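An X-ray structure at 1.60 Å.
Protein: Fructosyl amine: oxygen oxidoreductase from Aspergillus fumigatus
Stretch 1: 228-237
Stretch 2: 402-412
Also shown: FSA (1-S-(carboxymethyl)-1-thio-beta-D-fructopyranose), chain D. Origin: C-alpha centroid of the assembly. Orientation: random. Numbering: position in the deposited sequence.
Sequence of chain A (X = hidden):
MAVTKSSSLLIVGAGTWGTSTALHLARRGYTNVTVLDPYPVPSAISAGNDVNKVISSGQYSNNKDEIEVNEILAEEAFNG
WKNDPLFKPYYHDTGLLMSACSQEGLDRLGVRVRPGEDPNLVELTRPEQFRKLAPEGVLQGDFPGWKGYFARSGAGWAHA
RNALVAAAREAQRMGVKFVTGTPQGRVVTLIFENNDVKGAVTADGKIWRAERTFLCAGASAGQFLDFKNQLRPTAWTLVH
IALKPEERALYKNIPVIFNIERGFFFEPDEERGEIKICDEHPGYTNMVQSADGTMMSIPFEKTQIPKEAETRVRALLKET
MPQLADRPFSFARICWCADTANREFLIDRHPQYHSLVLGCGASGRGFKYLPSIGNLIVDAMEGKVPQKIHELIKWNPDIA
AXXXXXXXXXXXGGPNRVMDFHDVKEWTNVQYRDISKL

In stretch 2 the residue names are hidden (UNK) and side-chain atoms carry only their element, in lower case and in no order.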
ATOM      1  N   LYS A 228      -6.437 -12.724 -15.885  1.00 14.19           N
ATOM      2  CA  LYS A 228      -5.569 -12.903 -17.054  1.00 15.19           C
ATOM      3  C   LYS A 228      -4.103 -12.493 -16.771  1.00 15.08           C
ATOM      4  O   LYS A 228      -3.479 -11.780 -17.563  1.00 15.73           O
ATOM      5  CB  LYS A 228      -6.128 -12.123 -18.257  1.00 15.51           C
ATOM      6  CG  LYS A 228      -7.620 -12.332 -18.533  1.00 18.27           C
ATOM      7  CD  LYS A 228      -7.922 -13.770 -18.913  1.00 23.34           C
ATOM      8  CE  LYS A 228      -9.390 -13.953 -19.251  1.00 26.72           C
ATOM      9  NZ  LYS A 228      -9.738 -15.394 -19.374  1.00 29.33           N
ATOM     10  N   ASN A 229      -3.590 -12.927 -15.620  1.00 15.27           N
ATOM     11  CA  ASN A 229      -2.213 -12.682 -15.185  1.00 16.17           C
ATOM     12  C   ASN A 229      -1.897 -11.220 -14.893  1.00 15.17           C
ATOM     13  O   ASN A 229      -0.735 -10.863 -14.742  1.00 15.95           O
ATOM     14  CB  ASN A 229      -1.183 -13.288 -16.163  1.00 17.81           C
ATOM     15  CG  ASN A 229      -1.354 -14.794 -16.322  1.00 20.28           C
ATOM     16  OD1 ASN A 229      -1.569 -15.517 -15.339  1.00 24.76           O
ATOM     17  ND2 ASN A 229      -1.282 -15.267 -17.559  1.00 26.40           N
ATOM     18  N   GLN A 230      -2.925 -10.380 -14.778  1.00 13.90           N
ATOM     19  CA  GLN A 230      -2.667  -8.951 -14.511  1.00 13.46           C
ATOM     20  C   GLN A 230      -2.172  -8.646 -13.097  1.00 13.64           C
ATOM     21  O   GLN A 230      -1.542  -7.604 -12.887  1.00 13.91           O
ATOM     22  CB  GLN A 230      -3.894  -8.098 -14.805  1.00 12.71           C
ATOM     23  CG  GLN A 230      -4.190  -7.898 -16.279  1.00 13.07           C
ATOM     24  CD  GLN A 230      -5.495  -7.174 -16.474  1.00 14.21           C
ATOM     25  OE1 GLN A 230      -5.529  -5.945 -16.542  1.00 15.72           O
ATOM     26  NE2 GLN A 230      -6.588  -7.931 -16.537  1.00 15.95           N
ATOM     27  N   LEU A 231      -2.449  -9.527 -12.134  1.00 13.41           N
ATOM     28  CA  LEU A 231      -2.055  -9.240 -10.740  1.00 13.30           C
ATOM     29  C   LEU A 231      -1.039 -10.236 -10.189  1.00 13.56           C
ATOM     30  O   LEU A 231      -1.228 -11.439 -10.330  1.00 14.09           O
ATOM     31  CB  LEU A 231      -3.284  -9.192  -9.816  1.00 14.06           C
ATOM     32  CG  LEU A 231      -4.410  -8.188 -10.120  1.00 14.51           C
ATOM     33  CD1 LEU A 231      -5.560  -8.391  -9.129  1.00 16.76           C
ATOM     34  CD2 LEU A 231      -3.883  -6.764 -10.044  1.00 15.71           C
ATOM     35  N   ARG A 232       0.016  -9.739  -9.546  1.00 12.81           N
ATOM     36  CA  ARG A 232       0.951 -10.595  -8.817  1.00 12.25           C
ATOM     37  C   ARG A 232       0.892 -10.232  -7.334  1.00 12.12           C
ATOM     38  O   ARG A 232       1.516  -9.242  -6.913  1.00 12.00           O
ATOM     39  CB  ARG A 232       2.395 -10.426  -9.324  1.00 12.49           C
ATOM     40  CG  ARG A 232       3.378 -11.384  -8.627  1.00 12.83           C
ATOM     41  CD  ARG A 232       4.844 -11.049  -8.965  1.00 13.39           C
ATOM     42  NE  ARG A 232       5.257  -9.769  -8.386  1.00 12.75           N
ATOM     43  CZ  ARG A 232       6.412  -9.161  -8.653  1.00 15.26           C
ATOM     44  NH1 ARG A 232       7.268  -9.708  -9.520  1.00 15.06           N
ATOM     45  NH2 ARG A 232       6.707  -7.988  -8.081  1.00 12.81           N
ATOM     46  N   PRO A 233       0.150 -11.017  -6.531  1.00 11.72           N
ATOM     47  CA  PRO A 233       0.201 -10.807  -5.082  1.00 11.75           C
ATOM     48  C   PRO A 233       1.632 -10.932  -4.572  1.00 12.38           C
ATOM     49  O   PRO A 233       2.311 -11.930  -4.856  1.00 12.75           O
ATOM     50  CB  PRO A 233      -0.698 -11.918  -4.532  1.00 12.34           C
ATOM     51  CG  PRO A 233      -1.653 -12.189  -5.630  1.00 11.45           C
ATOM     52  CD  PRO A 233      -0.799 -12.086  -6.884  1.00 12.30           C
ATOM     53  N   THR A 234       2.088  -9.910  -3.841  1.00 11.99           N
ATOM     54  CA  THR A 234       3.482  -9.821  -3.391  1.00 12.63           C
ATOM     55  C   THR A 234       3.510  -9.180  -2.006  1.00 12.87           C
ATOM     56  O   THR A 234       2.659  -8.335  -1.682  1.00 12.69           O
ATOM     57  CB  THR A 234       4.335  -9.013  -4.393  1.00 12.86           C
ATOM     58  OG1 THR A 234       4.035  -9.448  -5.723  1.00 13.48           O
ATOM     59  CG2 THR A 234       5.826  -9.232  -4.132  1.00 13.38           C
ATOM     60  N   ALA A 235       4.475  -9.592  -1.194  1.00 12.54           N
ATOM     61  CA  ALA A 235       4.509  -9.168   0.193  1.00 12.24           C
ATOM     62  C   ALA A 235       5.818  -8.504   0.588  1.00 12.54           C
ATOM     63  O   ALA A 235       6.896  -8.874   0.095  1.00 12.10           O
ATOM     64  CB  ALA A 235       4.232 -10.346   1.098  1.00 12.98           C
ATOM     65  N   TRP A 236       5.700  -7.560   1.523  1.00 11.56           N
ATOM     66  CA  TRP A 236       6.834  -6.882   2.133  1.00 11.77           C
ATOM     67  C   TRP A 236       6.790  -7.089   3.644  1.00 12.51           C
ATOM     68  O   TRP A 236       5.828  -7.663   4.184  1.00 12.58           O
ATOM     69  CB  TRP A 236       6.908  -5.396   1.700  1.00 11.48           C
ATOM     70  CG  TRP A 236       7.377  -5.337   0.273  1.00 11.48           C
ATOM     71  CD1 TRP A 236       8.676  -5.236  -0.158  1.00 12.21           C
ATOM     72  CD2 TRP A 236       6.570  -5.475  -0.910  1.00 11.54           C
ATOM     73  NE1 TRP A 236       8.727  -5.292  -1.532  1.00 12.06           N
ATOM     74  CE2 TRP A 236       7.451  -5.430  -2.020  1.00 12.23           C
ATOM     75  CE3 TRP A 236       5.186  -5.601  -1.143  1.00 11.59           C
ATOM     76  CZ2 TRP A 236       6.996  -5.527  -3.342  1.00 12.18           C
ATOM     77  CZ3 TRP A 236       4.731  -5.691  -2.469  1.00 11.42           C
ATOM     78  CH2 TRP A 236       5.647  -5.648  -3.553  1.00 12.16           C
ATOM     79  N   THR A 237       7.853  -6.637   4.303  1.00 12.47           N
ATOM     80  CA  THR A 237       8.143  -6.966   5.671  1.00 12.55           C
ATOM     81  C   THR A 237       8.307  -5.682   6.485  1.00 12.17           C
ATOM     82  O   THR A 237       8.853  -4.689   6.003  1.00 12.60           O
ATOM     83  CB  THR A 237       9.438  -7.835   5.746  1.00 12.64           C
ATOM     84  OG1 THR A 237      10.383  -7.370   4.767  1.00 13.88           O
ATOM     85  CG2 THR A 237       9.100  -9.272   5.426  1.00 13.73           C
ATOM     86  N   UNK A 402       2.654 -13.127 -21.588  1.00 32.01           N
ATOM     87  CA  UNK A 402       4.064 -13.524 -21.463  1.00 31.96           C
ATOM     88  C   UNK A 402       4.697 -13.036 -20.164  1.00 31.36           C
ATOM     89  O   UNK A 402       5.863 -12.631 -20.149  1.00 31.71           O
ATOM     90  c   UNK A 402       4.893 -13.022 -22.655  1.00 32.32           C
ATOM     91  n   UNK A 402       4.134 -14.812 -24.103  1.00 35.27           N
ATOM     92  o   UNK A 402       4.157 -12.710 -24.908  1.00 34.68           O
ATOM     93  c   UNK A 402       4.361 -13.506 -23.988  1.00 33.34           C
ATOM     94  N   UNK A 403       3.933 -13.080 -19.076  1.00 30.66           N
ATOM     95  CA  UNK A 403       4.355 -12.408 -17.851  1.00 29.26           C
ATOM     96  C   UNK A 403       5.523 -13.057 -17.118  1.00 29.00           C
ATOM     97  O   UNK A 403       5.515 -14.258 -16.823  1.00 29.54           O
ATOM     98  c   UNK A 403       2.347  -9.083 -13.121  1.00 18.94           C
ATOM     99  n   UNK A 403       2.951  -8.341 -12.195  1.00 17.40           N
ATOM    100  c   UNK A 403       3.189 -12.176 -16.895  1.00 28.75           C
ATOM    101  c   UNK A 403       3.625 -11.377 -15.693  1.00 26.10           C
ATOM    102  n   UNK A 403       3.075  -9.758 -13.999  1.00 19.67           N
ATOM    103  c   UNK A 403       2.514 -10.596 -15.056  1.00 22.24           C
ATOM    104  n   UNK A 403       1.021  -9.142 -13.181  1.00 16.25           N
ATOM    105  N   UNK A 404       6.517 -12.231 -16.806  1.00 28.56           N
ATOM    106  CA  UNK A 404       7.625 -12.638 -15.961  1.00 27.49           C
ATOM    107  C   UNK A 404       7.301 -12.349 -14.501  1.00 26.79           C
ATOM    108  O   UNK A 404       7.396 -11.194 -14.057  1.00 26.48           O
ATOM    109  c   UNK A 404       8.899 -11.903 -16.376  1.00 27.69           C
ATOM    110  n   UNK A 404      11.132 -11.416 -15.603  1.00 29.18           N
ATOM    111  o   UNK A 404      10.049 -13.149 -14.667  1.00 27.63           O
ATOM    112  c   UNK A 404      10.080 -12.212 -15.474  1.00 27.02           C
ATOM    113  N   UNK A 405       6.931 -13.397 -13.765  1.00 25.78           N
ATOM    114  CA  UNK A 405       6.570 -13.280 -12.353  1.00 25.17           C
ATOM    115  C   UNK A 405       7.744 -12.871 -11.470  1.00 24.43           C
ATOM    116  O   UNK A 405       7.543 -12.408 -10.346  1.00 24.31           O
ATOM    117  c   UNK A 405       5.967 -14.587 -11.811  1.00 25.37           C
ATOM    118  c   UNK A 405       3.425 -14.340 -12.472  1.00 26.08           C
ATOM    119  c   UNK A 405       4.504 -16.167 -13.198  1.00 26.82           C
ATOM    120  c   UNK A 405       2.968 -13.137 -11.912  1.00 25.65           C
ATOM    121  c   UNK A 405       0.763 -13.576 -12.862  1.00 26.72           C
ATOM    122  c   UNK A 405       1.184 -14.762 -13.418  1.00 26.18           C
ATOM    123  c   UNK A 405       4.692 -15.026 -12.473  1.00 26.36           C
ATOM    124  c   UNK A 405       1.641 -12.766 -12.115  1.00 26.22           C
ATOM    125  c   UNK A 405       2.522 -15.131 -13.218  1.00 26.64           C
ATOM    126  n   UNK A 405       3.204 -16.240 -13.643  1.00 27.19           N
ATOM    127  N   UNK A 406       8.966 -13.062 -11.968  1.00 23.75           N
ATOM    128  CA  UNK A 406      10.168 -12.748 -11.206  1.00 23.25           C
ATOM    129  C   UNK A 406      10.733 -11.353 -11.538  1.00 22.20           C
ATOM    130  O   UNK A 406      11.813 -10.994 -11.068  1.00 22.13           O
ATOM    131  n   UNK A 406       9.355 -15.199  -6.806  1.00 27.51           N
ATOM    132  n   UNK A 406       8.392 -17.238  -7.227  1.00 32.45           N
ATOM    133  n   UNK A 406       9.806 -16.291  -8.787  1.00 30.15           N
ATOM    134  c   UNK A 406      11.231 -13.857 -11.377  1.00 23.58           C
ATOM    135  c   UNK A 406      10.697 -15.247  -9.294  1.00 27.49           C
ATOM    136  c   UNK A 406       9.184 -16.240  -7.608  1.00 30.33           C
ATOM    137  c   UNK A 406      10.820 -15.249 -10.822  1.00 25.14           C
ATOM    138  N   UNK A 407       9.990 -10.573 -12.328  1.00 21.13           N
ATOM    139  CA  UNK A 407      10.339  -9.178 -12.650  1.00 20.37           C
ATOM    140  C   UNK A 407      10.429  -8.357 -11.362  1.00 19.06           C
ATOM    141  O   UNK A 407       9.465  -8.291 -10.583  1.00 18.49           O
ATOM    142  o   UNK A 407      10.648  -6.548 -13.740  1.00 23.46           O
ATOM    143  o   UNK A 407       9.135  -6.882 -15.284  1.00 25.62           O
ATOM    144  c   UNK A 407       9.736  -7.246 -14.245  1.00 22.04           C
ATOM    145  c   UNK A 407       9.290  -8.565 -13.596  1.00 20.65           C
ATOM    146  N   UNK A 408      11.575  -7.717 -11.149  1.00 17.91           N
ATOM    147  CA  UNK A 408      11.773  -6.916  -9.936  1.00 16.90           C
ATOM    148  C   UNK A 408      11.002  -5.588  -9.966  1.00 16.10           C
ATOM    149  O   UNK A 408      10.892  -4.904  -8.940  1.00 15.52           O
ATOM    150  c   UNK A 408      13.984  -7.946  -9.285  1.00 18.27           C
ATOM    151  o   UNK A 408      13.872  -6.090 -10.842  1.00 18.42           O
ATOM    152  c   UNK A 408      13.271  -6.651  -9.667  1.00 17.39           C
ATOM    153  N   UNK A 409      10.500  -5.222 -11.145  1.00 15.73           N
ATOM    154  CA  UNK A 409       9.618  -4.045 -11.325  1.00 15.69           C
ATOM    155  C   UNK A 409      10.162  -2.747 -10.722  1.00 16.03           C
ATOM    156  O   UNK A 409       9.428  -1.995 -10.067  1.00 16.14           O
ATOM    157  c   UNK A 409       6.163  -5.803 -10.795  1.00 18.65           C
ATOM    158  c   UNK A 409       7.440  -5.417 -11.537  1.00 17.18           C
ATOM    159  c   UNK A 409       8.210  -4.334 -10.780  1.00 16.06           C
ATOM    160  c   UNK A 409       7.130  -4.993 -12.942  1.00 19.72           C
ATOM    161  N   UNK A 410      11.449  -2.500 -10.950  1.00 15.90           N
ATOM    162  CA  UNK A 410      12.090  -1.267 -10.511  1.00 16.24           C
ATOM    163  C   UNK A 410      12.426  -1.203  -9.035  1.00 16.15           C
ATOM    164  O   UNK A 410      12.855  -0.153  -8.547  1.00 16.69           O
ATOM    165  N   UNK A 411      12.252  -2.315  -8.326  1.00 15.56           N
ATOM    166  CA  UNK A 411      12.625  -2.392  -6.913  1.00 15.09           C
ATOM    167  C   UNK A 411      14.016  -2.992  -6.734  1.00 15.51           C
ATOM    168  O   UNK A 411      14.471  -3.794  -7.560  1.00 15.89           O
ATOM    169  c   UNK A 411       9.312  -3.532  -5.255  1.00 12.55           C
ATOM    170  c   UNK A 411      10.184  -2.676  -6.157  1.00 14.14           C
ATOM    171  c   UNK A 411      11.610  -3.215  -6.115  1.00 14.28           C
ATOM    172  c   UNK A 411       6.882  -3.473  -5.757  1.00 13.70           C
ATOM    173  n   UNK A 411       7.947  -3.016  -5.100  1.00 13.79           N
ATOM    174  n   UNK A 411       7.001  -4.452  -6.658  1.00 14.08           N
ATOM    175  n   UNK A 411       5.674  -2.955  -5.515  1.00 11.86           N
ATOM    176  N   UNK A 412      14.656  -2.607  -5.638  1.00 16.23           N
ATOM    177  CA  UNK A 412      16.007  -3.040  -5.297  1.00 16.88           C
ATOM    178  C   UNK A 412      16.083  -3.489  -3.841  1.00 17.25           C
ATOM    179  O   UNK A 412      15.092  -3.407  -3.100  1.00 17.39           O
ATOM    180  c   UNK A 412      18.000  -2.293  -7.819  1.00 20.49           C
ATOM    181  c   UNK A 412      17.138  -1.562  -7.004  1.00 18.27           C
ATOM    182  c   UNK A 412      16.370  -0.547  -7.571  1.00 20.60           C
ATOM    183  c   UNK A 412      16.478  -0.246  -8.929  1.00 21.31           C
ATOM    184  c   UNK A 412      18.119  -1.997  -9.181  1.00 21.97           C
ATOM    185  c   UNK A 412      17.354  -0.970  -9.732  1.00 21.28           C
ATOM    186  c   UNK A 412      17.004  -1.904  -5.556  1.00 17.91           C
TER
HETATM  187  OAB FSA D 501       4.868   4.846  -2.246  1.00 21.90           O
HETATM  188  CAL FSA D 501       5.790   5.178  -1.470  1.00 22.15           C
HETATM  189  OAA FSA D 501       6.231   6.355  -1.422  1.00 24.18           O
HETATM  190  CAH FSA D 501       6.442   4.159  -0.558  1.00 19.02           C
HETATM  191  SAK FSA D 501       5.856   2.520  -0.847  1.00 17.22           S
HETATM  192  C1  FSA D 501       6.928   1.745   0.331  1.00 15.24           C
HETATM  193  C2  FSA D 501       7.100   0.251   0.020  1.00 14.53           C
HETATM  194  O2  FSA D 501       7.560  -0.438   1.194  1.00 15.28           O
HETATM  195  C3  FSA D 501       8.106   0.035  -1.116  1.00 14.63           C
HETATM  196  O3  FSA D 501       9.416   0.451  -0.701  1.00 16.16           O
HETATM  197  C4  FSA D 501       8.112  -1.415  -1.611  1.00 13.28           C
HETATM  198  O4  FSA D 501       8.924  -1.516  -2.793  1.00 14.22           O
HETATM  199  C5  FSA D 501       6.701  -1.907  -1.950  1.00 12.33           C
HETATM  200  O5  FSA D 501       6.201  -1.266  -3.127  1.00 12.84           O
HETATM  201  C6  FSA D 501       5.778  -1.652  -0.767  1.00 13.35           C
HETATM  202  O6  FSA D 501       5.819  -0.258  -0.416  1.00 13.74           O
HETATM  203  O   HOH W   1       0.998 -14.197 -18.968  1.00 44.08           O
HETATM  204  O   HOH W   2       9.055  -6.332  -7.498  1.00 13.40           O

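Position 402 carries two carbons, the second bearing one oxygen and one nitrogen; its CA-to-CB bond points away from stretch 1 and it touches nothing there. It is Asn-402, its positive phi a common asparagine conformation.

Position 403 has three carbons, a nitrogen, then a carbon with two more nitrogens; its CA-to-CB bond points toward stretch 1 and the chain is extended, chi1 to chi3 all t. A terminal nitrogen lies 2.9 Å from Asn-229 O. This is Arg-403, whose NH1 donates to that backbone oxygen, from the loop before the strand. Arg-232 CB lies over one face of the guanidinium, 3.6 Å from Arg-403 NH2. Water 1 links Arg-403 N to Asn-229 ND2, the latter bond weak.

Position 404 again shows two carbons ending in one oxygen and one nitrogen, directed away. This is Asn-404, whose OD1 accepts from the backbone N of 406 at 2.9 Å, within a type I turn.

Position 405 holds one carbon and fused five- and six-membered rings with eight carbons and one nitrogen; ring carbons lie edge-on near Asn-229 OD1 and Arg-232 CB. It is Trp-405: CZ3 is 3.7 Å from Arg-232 CB, and CZ2 is 3.4 Å from Asn-229 OD1.

Position 406 has three carbons, a nitrogen and a carbon with two nitrogens, pointing away: Arg-406, bonded elsewhere in the structure.

Position 407 has two carbons, the second with two oxygens, set sideways to stretch 1. In Asp-407, OD1 accepts a hydrogen bond from the backbone N of 409 at 2.9 Å.

Position 408, one carbon bearing an oxygen and a carbon, turns away: Thr-408, which opens a type I' turn.

Position 409 has four carbons forked at the second, a terminal one 3.5 Å from Arg-232 NH2. It is Leu-409, whose CD1 lies over one face of the Arg-232 guanidinium.

Position 410 has no side-chain atoms; Gly-410 suits the positive phi.

Position 411 has three carbons, a nitrogen and a carbon with two nitrogens, that last carbon 3.2 Å from Trp-236 CZ2, which lies over the guanidinium face: Arg-411. Arg-411 NE hydrogen-bonds FSA O4 at 2.9 Å and Arg-411 NH2 FSA O5 at 3.0 Å.

Position 412, one carbon and a six-carbon ring, is Phe-412, out of reach.

The rule is a buried arginine read by backbone. Arg-232 NH1 donates to Trp-405 O and Asp-407 O, each at 2.8 Å, while Arg-232 NE donates to Thr-234 OG1 at 2.9 Å. The like-charged Arg-232 NH2 and Arg-411 NH1, 3.8 Å apart, both donate to water 2. Trp-236 also has FSA C5 over one ring face, so the same side chain meets both sugar and Arg-411.

Stretch 2, residues 402-412: NRNWRDTLGRF
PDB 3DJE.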